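Local coordinates for protein putative aldehyde dehydrogenase AldY (Bacillus subtilis, PDB 4DNG) that probably oxidises aldehydes to carboxylates with NAD+ as an aldehyde dehydrogenase, and may help protect cells against stress from ethanol and related compounds, at residues A[69-74]-A[192-197]; A[292-297]-A[388-393]. One frame throughout, in Å; residues are numbered along the deposited sequence.

Contact 1 (A[69-74]-A[192-197]); sequences KAVLQK and KAFEHA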
# COMPACT_ATOMS: atom_id res chain seq x y z
N LYS A 69 19.62 1.99 19.19
CA LYS A 69 19.17 1.20 20.33
C LYS A 69 19.27 2.03 21.62
O LYS A 69 18.37 1.97 22.46
CB LYS A 69 19.95 -0.11 20.47
CG LYS A 69 19.78 -1.07 19.30
CD LYS A 69 20.58 -2.35 19.47
CE LYS A 69 19.86 -3.35 20.36
NZ LYS A 69 20.76 -4.46 20.78
N ALA A 70 20.35 2.80 21.74
CA ALA A 70 20.57 3.67 22.91
C ALA A 70 19.45 4.71 23.09
O ALA A 70 18.92 4.89 24.20
CB ALA A 70 21.92 4.36 22.80
N VAL A 71 19.08 5.35 21.99
CA VAL A 71 17.98 6.32 21.99
C VAL A 71 16.68 5.68 22.49
O VAL A 71 15.97 6.25 23.32
CB VAL A 71 17.87 6.98 20.60
CG1 VAL A 71 16.49 7.58 20.34
CG2 VAL A 71 18.96 8.03 20.46
N LEU A 72 16.40 4.46 22.03
CA LEU A 72 15.16 3.79 22.41
C LEU A 72 15.20 3.35 23.84
O LEU A 72 14.18 3.46 24.54
CB LEU A 72 14.87 2.59 21.52
CG LEU A 72 14.77 2.91 20.03
CD1 LEU A 72 14.82 1.63 19.20
CD2 LEU A 72 13.55 3.76 19.70
N GLN A 73 16.37 2.86 24.27
CA GLN A 73 16.57 2.41 25.64
C GLN A 73 16.32 3.56 26.60
O GLN A 73 15.48 3.43 27.49
CB GLN A 73 17.98 1.84 25.83
CG GLN A 73 18.10 0.34 25.57
CD GLN A 73 17.83 -0.50 26.80
OE1 GLN A 73 16.68 -0.74 27.18
NE2 GLN A 73 18.90 -0.97 27.43
N LYS A 74 17.00 4.68 26.40
CA LYS A 74 16.82 5.83 27.29
C LYS A 74 15.38 6.32 27.25
O LYS A 74 14.82 6.66 28.29
CB LYS A 74 17.81 6.94 26.97
CG LYS A 74 19.27 6.50 27.11
CD LYS A 74 20.20 7.68 27.33
CE LYS A 74 21.65 7.22 27.47
NZ LYS A 74 22.31 7.00 26.15
N LYS A 192 9.19 14.49 25.16
CA LYS A 192 10.09 14.64 26.31
C LYS A 192 11.01 13.41 26.48
O LYS A 192 12.20 13.53 26.79
CB LYS A 192 9.30 14.94 27.58
CG LYS A 192 10.16 15.21 28.80
CD LYS A 192 10.56 16.67 28.97
CE LYS A 192 11.67 16.82 30.02
NZ LYS A 192 11.38 16.24 31.37
N ALA A 193 10.44 12.23 26.28
CA ALA A 193 11.18 10.98 26.41
C ALA A 193 12.32 10.89 25.41
O ALA A 193 13.42 10.48 25.77
CB ALA A 193 10.23 9.81 26.23
N PHE A 194 12.07 11.28 24.16
CA PHE A 194 13.08 11.14 23.14
C PHE A 194 14.14 12.22 23.25
O PHE A 194 15.32 12.00 22.94
CB PHE A 194 12.45 11.08 21.74
CG PHE A 194 11.95 9.71 21.39
CD1 PHE A 194 12.84 8.71 20.98
CD2 PHE A 194 10.60 9.39 21.52
CE1 PHE A 194 12.38 7.44 20.67
CE2 PHE A 194 10.14 8.13 21.20
CZ PHE A 194 11.02 7.15 20.78
N GLU A 195 13.71 13.38 23.74
CA GLU A 195 14.63 14.45 24.02
C GLU A 195 15.57 13.98 25.13
O GLU A 195 16.80 14.09 25.03
CB GLU A 195 13.90 15.74 24.42
CG GLU A 195 14.75 16.66 25.30
CD GLU A 195 14.11 17.99 25.56
OE1 GLU A 195 12.99 18.00 26.10
OE2 GLU A 195 14.74 19.03 25.24
N HIS A 196 14.99 13.44 26.19
CA HIS A 196 15.78 12.91 27.29
C HIS A 196 16.82 11.96 26.75
O HIS A 196 17.93 11.87 27.28
CB HIS A 196 14.86 12.21 28.28
CG HIS A 196 15.58 11.57 29.43
ND1 HIS A 196 15.98 12.26 30.52
CD2 HIS A 196 15.98 10.24 29.63
CE1 HIS A 196 16.59 11.42 31.37
NE2 HIS A 196 16.58 10.19 30.83
N ALA A 197 16.49 11.27 25.67
CA ALA A 197 17.31 10.20 25.13
C ALA A 197 18.37 10.67 24.13
O ALA A 197 19.04 9.85 23.50
CB ALA A 197 16.42 9.12 24.51
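Val71 and Phe194 meet where helix 65-81 and helix 183-196 pack against each other; the axes of the short helical segments 69-74 and 192-196 come within 8.6 Å, their N-to-C directions 128° apart. The side chain of Val71 forks at CB, and each branch finds a different partner. CG1, anti to the backbone N (chi1 158°), lies at the edge of the Phe194 ring, in its plane, 3.9 Å from Phe194 CD1. CG2, beside the backbone N, comes to 3.5 Å from Ala197 O. The next residue along the helix adds a second methyl to the same edge: Leu72 CD2 is 4.0 Å from Phe194 CE1. The ring therefore presents its rim, not a face, to these two aliphatic side chains. Ala197, the first residue to leave helical geometry after helix 183-196, turns its CB toward the other helix, where the methyl lies close to Val71 O and 3.6 Å from Lys74 CB. Beyond CB the lysine chain leads away. On this exposed side the His196 ring turns its edge, at CD2, to Lys74 O; the side at Phe194 is buried. Around this pair, helix 98-118 packs on Leu72 through Leu112, Ala115 and Met116, helix 156-169 touches Phe194 with Met161 and Ile164, and Leu199 in the following loop touches both Val71 and Phe194.

Contact 2 (A[292-297]-A[388-393]); sequences RIIVHQ and TIIKAG
Two parallel neighbours in a mixed beta sheet of the aldehyde dehydrogenase fold, strands 290-296 and 386-392, join here through main-chain bonds, beginning with Ile293 N to Thr388 O at 2.7 Å. Ile293 O then accepts from Ile390 N, and Val295 N donates to Ile390 O at 2.9 Å in a nearly straight bond (172° at the hydrogen). Val295 O receives Ala392 N at 3.2 Å, with this donor standing above the carbonyl plane, and a weak bond from Gln297 N to Ala392 O follows where helix 297-313 begins. On one face of the sheet Ile293 and Ile389 run alongside each other in the same direction, their CD1 methyls 4.0 Å apart; Ile389 CG2, anti to the backbone N, meets Val295 CG2 at 4.1 Å. Phe303 of helix 297-313 packs over all three. An alanine at Ile389 would probably leave Ile293 CD1 and Val295 CG2 without their neighbour and open a gap beneath Phe303. On the other face, where helix 395-403 touches Ile294, Ile390 and Ala392, Ile390 CD1 rests 3.8 Å from Arg292 CB. The chemistry thus divides in two: aliphatic side chains pack the face under helix 297-313, while on the other the buried Arg292 guanidinium is satisfied by partners outside the pair, including Met401 O and Asn257 OD1.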
# COMPACT_ATOMS: atom_id res chain seq x y z
N ARG A 292 -20.16 -5.61 19.19
CA ARG A 292 -21.26 -6.53 19.31
C ARG A 292 -20.74 -7.92 19.69
O ARG A 292 -19.63 -8.34 19.30
CB ARG A 292 -22.08 -6.55 18.02
CG ARG A 292 -21.42 -7.23 16.85
CD ARG A 292 -21.93 -6.72 15.51
NE ARG A 292 -20.85 -6.77 14.52
CZ ARG A 292 -20.53 -7.83 13.78
NH1 ARG A 292 -19.51 -7.76 12.95
NH2 ARG A 292 -21.23 -8.95 13.87
N ILE A 293 -21.56 -8.62 20.46
CA ILE A 293 -21.21 -9.89 21.05
C ILE A 293 -22.22 -10.89 20.52
O ILE A 293 -23.43 -10.71 20.67
CB ILE A 293 -21.23 -9.83 22.60
CG1 ILE A 293 -20.17 -8.85 23.12
CG2 ILE A 293 -20.99 -11.21 23.20
CD1 ILE A 293 -20.40 -8.37 24.54
N ILE A 294 -21.70 -11.92 19.87
CA ILE A 294 -22.52 -12.91 19.21
C ILE A 294 -22.39 -14.20 20.00
O ILE A 294 -21.29 -14.68 20.25
CB ILE A 294 -22.04 -13.11 17.76
CG1 ILE A 294 -21.93 -11.75 17.05
CG2 ILE A 294 -22.96 -14.06 17.02
CD1 ILE A 294 -20.91 -11.70 15.93
N VAL A 295 -23.53 -14.72 20.43
CA VAL A 295 -23.56 -15.87 21.31
C VAL A 295 -24.55 -16.92 20.80
O VAL A 295 -25.73 -16.62 20.61
CB VAL A 295 -23.91 -15.46 22.75
CG1 VAL A 295 -23.88 -16.66 23.67
CG2 VAL A 295 -22.95 -14.39 23.25
N HIS A 296 -24.03 -18.13 20.59
CA HIS A 296 -24.83 -19.32 20.22
C HIS A 296 -26.01 -19.52 21.12
O HIS A 296 -25.95 -19.16 22.31
CB HIS A 296 -23.95 -20.58 20.25
CG HIS A 296 -24.61 -21.80 19.65
ND1 HIS A 296 -25.37 -22.65 20.38
CD2 HIS A 296 -24.61 -22.30 18.35
CE1 HIS A 296 -25.82 -23.63 19.58
NE2 HIS A 296 -25.36 -23.42 18.34
N GLN A 297 -27.07 -20.11 20.57
CA GLN A 297 -28.37 -20.26 21.26
C GLN A 297 -28.38 -21.04 22.59
O GLN A 297 -28.95 -20.56 23.57
CB GLN A 297 -29.45 -20.79 20.30
CG GLN A 297 -29.19 -22.17 19.70
CD GLN A 297 -30.37 -22.72 18.91
OE1 GLN A 297 -30.94 -22.04 18.05
NE2 GLN A 297 -30.74 -23.96 19.20
N THR A 388 -23.87 -4.92 22.89
CA THR A 388 -24.99 -5.46 22.12
C THR A 388 -24.81 -6.98 21.95
O THR A 388 -23.78 -7.44 21.44
CB THR A 388 -25.13 -4.75 20.75
OG1 THR A 388 -25.16 -3.33 20.94
CG2 THR A 388 -26.40 -5.18 20.04
N ILE A 389 -25.80 -7.74 22.39
CA ILE A 389 -25.71 -9.19 22.36
C ILE A 389 -26.66 -9.70 21.29
O ILE A 389 -27.84 -9.31 21.25
CB ILE A 389 -26.08 -9.84 23.71
CG1 ILE A 389 -25.61 -8.99 24.91
CG2 ILE A 389 -25.60 -11.29 23.74
CD1 ILE A 389 -24.21 -9.25 25.43
N ILE A 390 -26.12 -10.56 20.44
CA ILE A 390 -26.84 -11.10 19.30
C ILE A 390 -26.94 -12.62 19.39
O ILE A 390 -25.96 -13.31 19.66
CB ILE A 390 -26.15 -10.68 17.98
CG1 ILE A 390 -26.22 -9.16 17.84
CG2 ILE A 390 -26.78 -11.41 16.77
CD1 ILE A 390 -25.09 -8.57 17.02
N LYS A 391 -28.14 -13.13 19.13
CA LYS A 391 -28.44 -14.55 19.12
C LYS A 391 -28.00 -15.18 17.79
O LYS A 391 -28.29 -14.64 16.72
CB LYS A 391 -29.95 -14.74 19.33
CG LYS A 391 -30.42 -16.16 19.59
CD LYS A 391 -30.12 -16.58 21.02
CE LYS A 391 -31.18 -17.50 21.60
NZ LYS A 391 -32.34 -16.74 22.14
N ALA A 392 -27.31 -16.32 17.88
CA ALA A 392 -27.01 -17.17 16.71
C ALA A 392 -27.62 -18.57 16.89
O ALA A 392 -27.53 -19.16 17.98
CB ALA A 392 -25.50 -17.26 16.49
N GLY A 393 -28.25 -19.08 15.83
CA GLY A 393 -28.83 -20.42 15.81
C GLY A 393 -27.87 -21.55 15.43
O GLY A 393 -28.22 -22.72 15.54

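In the fold
Contacts 1 and 2 lie on opposite sides of the chain's centre, 47 Å apart between their centres and about 33 Å between nearest atoms, so neither touches the other. They follow in series along the chain: the helix pair of 69-74 and 192-197 is closed before strand 290-296 begins. Contact 1 belongs to the half that carries the sheet with strand 226-231, which leads into the NAD+-binding residues Gly231 to Gly236, assigned by similarity. Contact 2 belongs to the other sheet, whose strand 258-262 follows the predicted active-site Glu253 and pairs with 290-296, which begins three residues after the predicted Cys287, itself not modelled. Both contacts lie away from these sites.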